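PDB 5O9X: phosphoacetylglucosamine mutase from Aspergillus lentulus, which interconverts N-acetylglucosamine 6-phosphate and N-acetylglucosamine 1-phosphate, a phosphomutase step on the route to UDP-N-acetylglucosamine. Local coordinates for residues V6-I10 against T150-A154; R468-K472 against S482-L486. The protein carries 1 engineered substitution. One frame throughout, in Å; residues are numbered along the deposited sequence.

Contact 1. Residues V6-I10 against T150-A154; sequences VRKAI and TATEA
Build residues 6-10 as one regular turn of the N-terminal helix 4-14, closed by Ile10 N to Val6 O at 2.8 Å, and set it against the C-terminal end of helix 138-151. There Thr152 has phi/psi of -89/0, and Glu153 leaves helical angles with a positive phi (67/29), the left-handed residue of a Schellman motif; Glu153 N bonds back to Thr150 O at 3.0 Å. The register is fixed by two close CA pairs, Ala9 with Ala151 at 5.0 Å and Val6 with Thr152 at 5.7 Å.

The contact is van der Waals packing, with no hydrogen bond between the segments. Small residues permit the close approach: Ala151 CB lies 4.0 Å from Ala9 CB, 3.7 Å from Ala9 O and 4.3 Å from Ile10 CG1. Ile10, chi1 m and chi2 t, extends its CD1 to 3.8 Å from Thr152 CG2. Val6, chi1 t, brings CG2 to 4.1 Å from Ala151 O and to 3.5 Å from Glu153 OE2, the end of the extended Glu153 side chain (chi1 m, chi2 t) coming alongside the valine.

Polar atoms find partners beyond the pair: Thr152 OG1 hydrogen-bonds Thr51 OG1 on helix 40-56, and Arg7 makes a salt bridge to Asp112. Ile10 and Thr152 also touch Leu48 and Tyr111, so the N-terminal helix packs against helices 40-56 and 107-118 too, among the helices of α/β/α domain I. Methyl groups rest on one another and on carbonyl oxygens, so the fit probably relies on shape and on the small alanines.

Contact 2. Residues R468-K472 against S482-L486; sequences RSIFK and SPPGL
Phe471 anchors the apolar centre. With chi1 m and chi2 near -90°, its ring carries Pro483 over one face in a CH-pi contact, Pro483 CG standing 4.2 Å from the ring centroid and 20° off the normal, while Phe471 CD1 reaches Pro483 CD at 3.6 Å. Leu486 (chi1 t, chi2 p) meets the ring edge, its CD2 3.6 Å from Phe471 CE1. Ile470 CD1 flanks the proline at 3.9 Å from Pro483 CG. The peptide bond before Pro483 is cis.

These residues bracket a β-hairpin of the C-terminal domain: 468-470 is a 3-10 turn running into strand 472-474, and strand 479-482 leads through the two prolines to Gly485, the N-cap of helix 486-495. Helix 522-539 packs against the same cluster, with Val536 on Phe471, Ala535 on Leu486 and Ala539 on Pro483. Gly485 has phi 91°, psi -18°, where a CB would jam against the preceding carbonyl.

Outward lies the backbone pairing. Lys472 and Ser482 form an antiparallel hydrogen-bonded pair, CA to CA 5.2 Å: Lys472 N donates to Ser482 O at 3.0 Å, and Ser482 N to Lys472 O weakly at 3.4 Å. Phe471 CA adds a CA-H...O contact to Ser482 O at 3.4 Å. At the polar edge Ser482, chi1 t, donates OG to Ile470 O at 2.8 Å, and Lys472 NZ, in a long, weak ion pair with Glu481, passes 3.7 Å from Ser482 CB.

In the fold
Both contacts are partly buried and lie toward the periphery of the chain, in different domains, with centres 42 Å apart and nearest atoms about 26 Å apart. Contact 1 ties the chain's N-terminal helix to a helix end 140 residues further on in domain I; contact 2 joins segments with nine residues between them, around a hairpin of the C-terminal domain. Their chemistry follows these settings. Helix packing in contact 1 works through aliphatic groups without a cross-segment hydrogen bond, whereas contact 2 combines strand pairing and a serine bond with an aromatic-proline centre. In contact 2 the Phe471 side chain is about 11 Å from the bound glucose 1,6-bisphosphate.

Contact 1. Residues V6-I10 against T150-A154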
loop_
_atom_site.group_PDB
_atom_site.type_symbol
_atom_site.label_atom_id
_atom_site.label_comp_id
_atom_site.label_asym_id
_atom_site.label_seq_id
_atom_site.Cartn_x
_atom_site.Cartn_y
_atom_site.Cartn_z
ATOM N N VAL A 6 -14.654 -32.677 8.169
ATOM C CA VAL A 6 -14.001 -31.489 7.581
ATOM C C VAL A 6 -13.526 -31.805 6.159
ATOM O O VAL A 6 -13.922 -31.119 5.221
ATOM C CB VAL A 6 -12.870 -30.925 8.500
ATOM C CG1 VAL A 6 -11.882 -30.035 7.757
ATOM C CG2 VAL A 6 -13.465 -30.149 9.667
ATOM N N ARG A 7 -12.732 -32.873 6.009
ATOM C CA ARG A 7 -12.148 -33.283 4.733
ATOM C C ARG A 7 -13.259 -33.552 3.697
ATOM O O ARG A 7 -13.070 -33.326 2.499
ATOM C CB ARG A 7 -11.181 -34.462 4.981
ATOM C CG ARG A 7 -10.846 -35.398 3.818
ATOM C CD ARG A 7 -10.037 -36.629 4.266
ATOM N NE ARG A 7 -8.886 -36.233 5.095
ATOM C CZ ARG A 7 -8.780 -36.406 6.420
ATOM N NH1 ARG A 7 -9.744 -37.019 7.115
ATOM N NH2 ARG A 7 -7.704 -35.954 7.057
ATOM N N LYS A 8 -14.431 -33.957 4.185
ATOM C CA LYS A 8 -15.619 -34.182 3.364
ATOM C C LYS A 8 -16.298 -32.852 2.971
ATOM O O LYS A 8 -16.606 -32.645 1.803
ATOM C CB LYS A 8 -16.629 -35.109 4.084
ATOM C CG LYS A 8 -17.949 -35.365 3.349
ATOM C CD LYS A 8 -17.792 -36.354 2.188
ATOM C CE LYS A 8 -19.078 -37.113 1.899
ATOM N NZ LYS A 8 -20.270 -36.223 1.840
ATOM N N ALA A 9 -16.539 -31.979 3.952
ATOM C CA ALA A 9 -17.119 -30.672 3.668
ATOM C C ALA A 9 -16.214 -29.877 2.693
ATOM O O ALA A 9 -16.754 -29.220 1.808
ATOM C CB ALA A 9 -17.420 -29.897 4.949
ATOM N N ILE A 10 -14.876 -30.019 2.797
ATOM C CA ILE A 10 -13.927 -29.355 1.840
ATOM C C ILE A 10 -14.175 -29.769 0.374
ATOM O O ILE A 10 -14.357 -28.903 -0.495
ATOM C CB ILE A 10 -12.459 -29.414 2.306
ATOM C CG1 ILE A 10 -12.287 -28.578 3.569
ATOM C CG2 ILE A 10 -11.464 -28.964 1.228
ATOM C CD1 ILE A 10 -10.970 -28.792 4.286
ATOM N N THR A 150 -16.761 -22.056 6.204
ATOM C CA THR A 150 -17.802 -22.846 6.835
ATOM C C THR A 150 -17.364 -24.318 6.760
ATOM O O THR A 150 -17.501 -25.055 7.740
ATOM C CB THR A 150 -19.153 -22.671 6.152
ATOM O OG1 THR A 150 -18.996 -22.982 4.772
ATOM C CG2 THR A 150 -19.614 -21.295 6.238
ATOM N N ALA A 151 -16.785 -24.710 5.624
ATOM C CA ALA A 151 -16.320 -26.085 5.435
ATOM C C ALA A 151 -15.234 -26.443 6.451
ATOM O O ALA A 151 -15.274 -27.505 7.056
ATOM C CB ALA A 151 -15.873 -26.326 4.000
ATOM N N THR A 152 -14.311 -25.527 6.701
ATOM C CA THR A 152 -13.203 -25.827 7.552
ATOM C C THR A 152 -13.596 -25.501 8.972
ATOM O O THR A 152 -12.792 -25.691 9.852
ATOM C CB THR A 152 -11.926 -25.000 7.182
ATOM O OG1 THR A 152 -12.221 -23.599 7.272
ATOM C CG2 THR A 152 -11.467 -25.295 5.801
ATOM N N GLU A 153 -14.820 -25.021 9.191
ATOM C CA GLU A 153 -15.362 -24.732 10.547
ATOM C C GLU A 153 -14.634 -23.560 11.247
ATOM O O GLU A 153 -14.525 -23.495 12.488
ATOM C CB GLU A 153 -15.381 -26.008 11.454
ATOM C CG GLU A 153 -16.229 -27.141 10.896
ATOM C CD GLU A 153 -16.067 -28.468 11.665
ATOM O OE1 GLU A 153 -15.409 -28.507 12.724
ATOM O OE2 GLU A 153 -16.560 -29.506 11.168
ATOM N N ALA A 154 -14.114 -22.622 10.458
ATOM C CA ALA A 154 -13.535 -21.449 11.071
ATOM C C ALA A 154 -14.720 -20.626 11.650
ATOM O O ALA A 154 -15.841 -20.675 11.102
ATOM C CB ALA A 154 -12.759 -20.627 9.999
#

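Contact 2. Residues R468-K472 against S482-L486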
loop_
_atom_site.group_PDB
_atom_site.type_symbol
_atom_site.label_atom_id
_atom_site.label_comp_id
_atom_site.label_asym_id
_atom_site.label_seq_id
_atom_site.Cartn_x
_atom_site.Cartn_y
_atom_site.Cartn_z
ATOM N N ARG A 468 5.601 -12.792 -19.528
ATOM C CA ARG A 468 6.415 -11.843 -18.723
ATOM C C ARG A 468 7.392 -12.630 -17.786
ATOM O O ARG A 468 8.353 -12.051 -17.256
ATOM C CB ARG A 468 5.524 -10.783 -18.008
ATOM C CG ARG A 468 4.864 -11.321 -16.832
ATOM C CD ARG A 468 3.668 -10.475 -16.382
ATOM N NE ARG A 468 2.674 -11.494 -16.024
ATOM C CZ ARG A 468 2.016 -11.574 -14.891
ATOM N NH1 ARG A 468 2.089 -10.635 -13.992
ATOM N NH2 ARG A 468 1.168 -12.578 -14.723
ATOM N N SER A 469 7.199 -13.952 -17.676
ATOM C CA SER A 469 8.047 -14.805 -16.828
ATOM C C SER A 469 9.476 -14.893 -17.359
ATOM O O SER A 469 10.364 -15.270 -16.608
ATOM C CB SER A 469 7.489 -16.211 -16.637
ATOM O OG SER A 469 7.728 -17.002 -17.793
ATOM N N ILE A 470 9.711 -14.495 -18.600
ATOM C CA ILE A 470 11.119 -14.451 -19.066
ATOM C C ILE A 470 11.889 -13.177 -18.587
ATOM O O ILE A 470 13.113 -13.078 -18.780
ATOM C CB ILE A 470 11.246 -14.614 -20.587
ATOM C CG1 ILE A 470 10.849 -13.301 -21.293
ATOM C CG2 ILE A 470 10.397 -15.811 -21.067
ATOM C CD1 ILE A 470 11.139 -13.246 -22.774
ATOM N N PHE A 471 11.176 -12.204 -18.008
ATOM C CA PHE A 471 11.838 -10.959 -17.484
ATOM C C PHE A 471 12.131 -11.170 -16.004
ATOM O O PHE A 471 11.206 -11.183 -15.173
ATOM C CB PHE A 471 10.924 -9.753 -17.679
ATOM C CG PHE A 471 10.739 -9.409 -19.122
ATOM C CD1 PHE A 471 11.610 -8.488 -19.745
ATOM C CD2 PHE A 471 9.807 -10.130 -19.922
ATOM C CE1 PHE A 471 11.440 -8.149 -21.099
ATOM C CE2 PHE A 471 9.666 -9.814 -21.262
ATOM C CZ PHE A 471 10.471 -8.859 -21.861
ATOM N N LYS A 472 13.398 -11.415 -15.674
ATOM C CA LYS A 472 13.774 -11.797 -14.273
ATOM C C LYS A 472 14.790 -10.754 -13.801
ATOM O O LYS A 472 15.809 -10.491 -14.483
ATOM C CB LYS A 472 14.338 -13.225 -14.165
ATOM C CG LYS A 472 13.377 -14.307 -14.730
ATOM C CD LYS A 472 13.836 -15.778 -14.561
ATOM C CE LYS A 472 15.217 -16.041 -15.135
ATOM N NZ LYS A 472 15.413 -16.919 -16.333
ATOM N N SER A 482 17.498 -11.751 -17.191
ATOM C CA SER A 482 16.898 -12.392 -18.370
ATOM C C SER A 482 15.783 -11.453 -18.874
ATOM O O SER A 482 15.166 -10.794 -18.048
ATOM C CB SER A 482 16.299 -13.719 -17.907
ATOM O OG SER A 482 15.597 -14.333 -19.011
ATOM N N PRO A 483 15.503 -11.352 -20.178
ATOM C CA PRO A 483 16.104 -12.142 -21.270
ATOM C C PRO A 483 17.592 -11.773 -21.536
ATOM O O PRO A 483 18.005 -10.659 -21.261
ATOM C CB PRO A 483 15.260 -11.718 -22.529
ATOM C CG PRO A 483 14.118 -10.932 -22.000
ATOM C CD PRO A 483 14.545 -10.354 -20.700
ATOM N N PRO A 484 18.398 -12.746 -22.031
ATOM C CA PRO A 484 19.858 -12.538 -22.214
ATOM C C PRO A 484 20.052 -11.344 -23.121
ATOM O O PRO A 484 19.313 -11.218 -24.120
ATOM C CB PRO A 484 20.320 -13.832 -22.945
ATOM C CG PRO A 484 19.293 -14.865 -22.482
ATOM C CD PRO A 484 17.975 -14.130 -22.352
ATOM N N GLY A 485 20.983 -10.447 -22.767
ATOM C CA GLY A 485 21.372 -9.365 -23.691
ATOM C C GLY A 485 20.545 -8.085 -23.500
ATOM O O GLY A 485 20.940 -7.078 -23.952
ATOM N N LEU A 486 19.373 -8.138 -22.849
ATOM C CA LEU A 486 18.489 -6.956 -22.782
ATOM C C LEU A 486 19.043 -5.923 -21.803
ATOM O O LEU A 486 18.999 -4.735 -22.107
ATOM C CB LEU A 486 17.032 -7.334 -22.353
ATOM C CG LEU A 486 16.039 -6.131 -22.244
ATOM C CD1 LEU A 486 16.001 -5.345 -23.546
ATOM C CD2 LEU A 486 14.661 -6.644 -21.896
#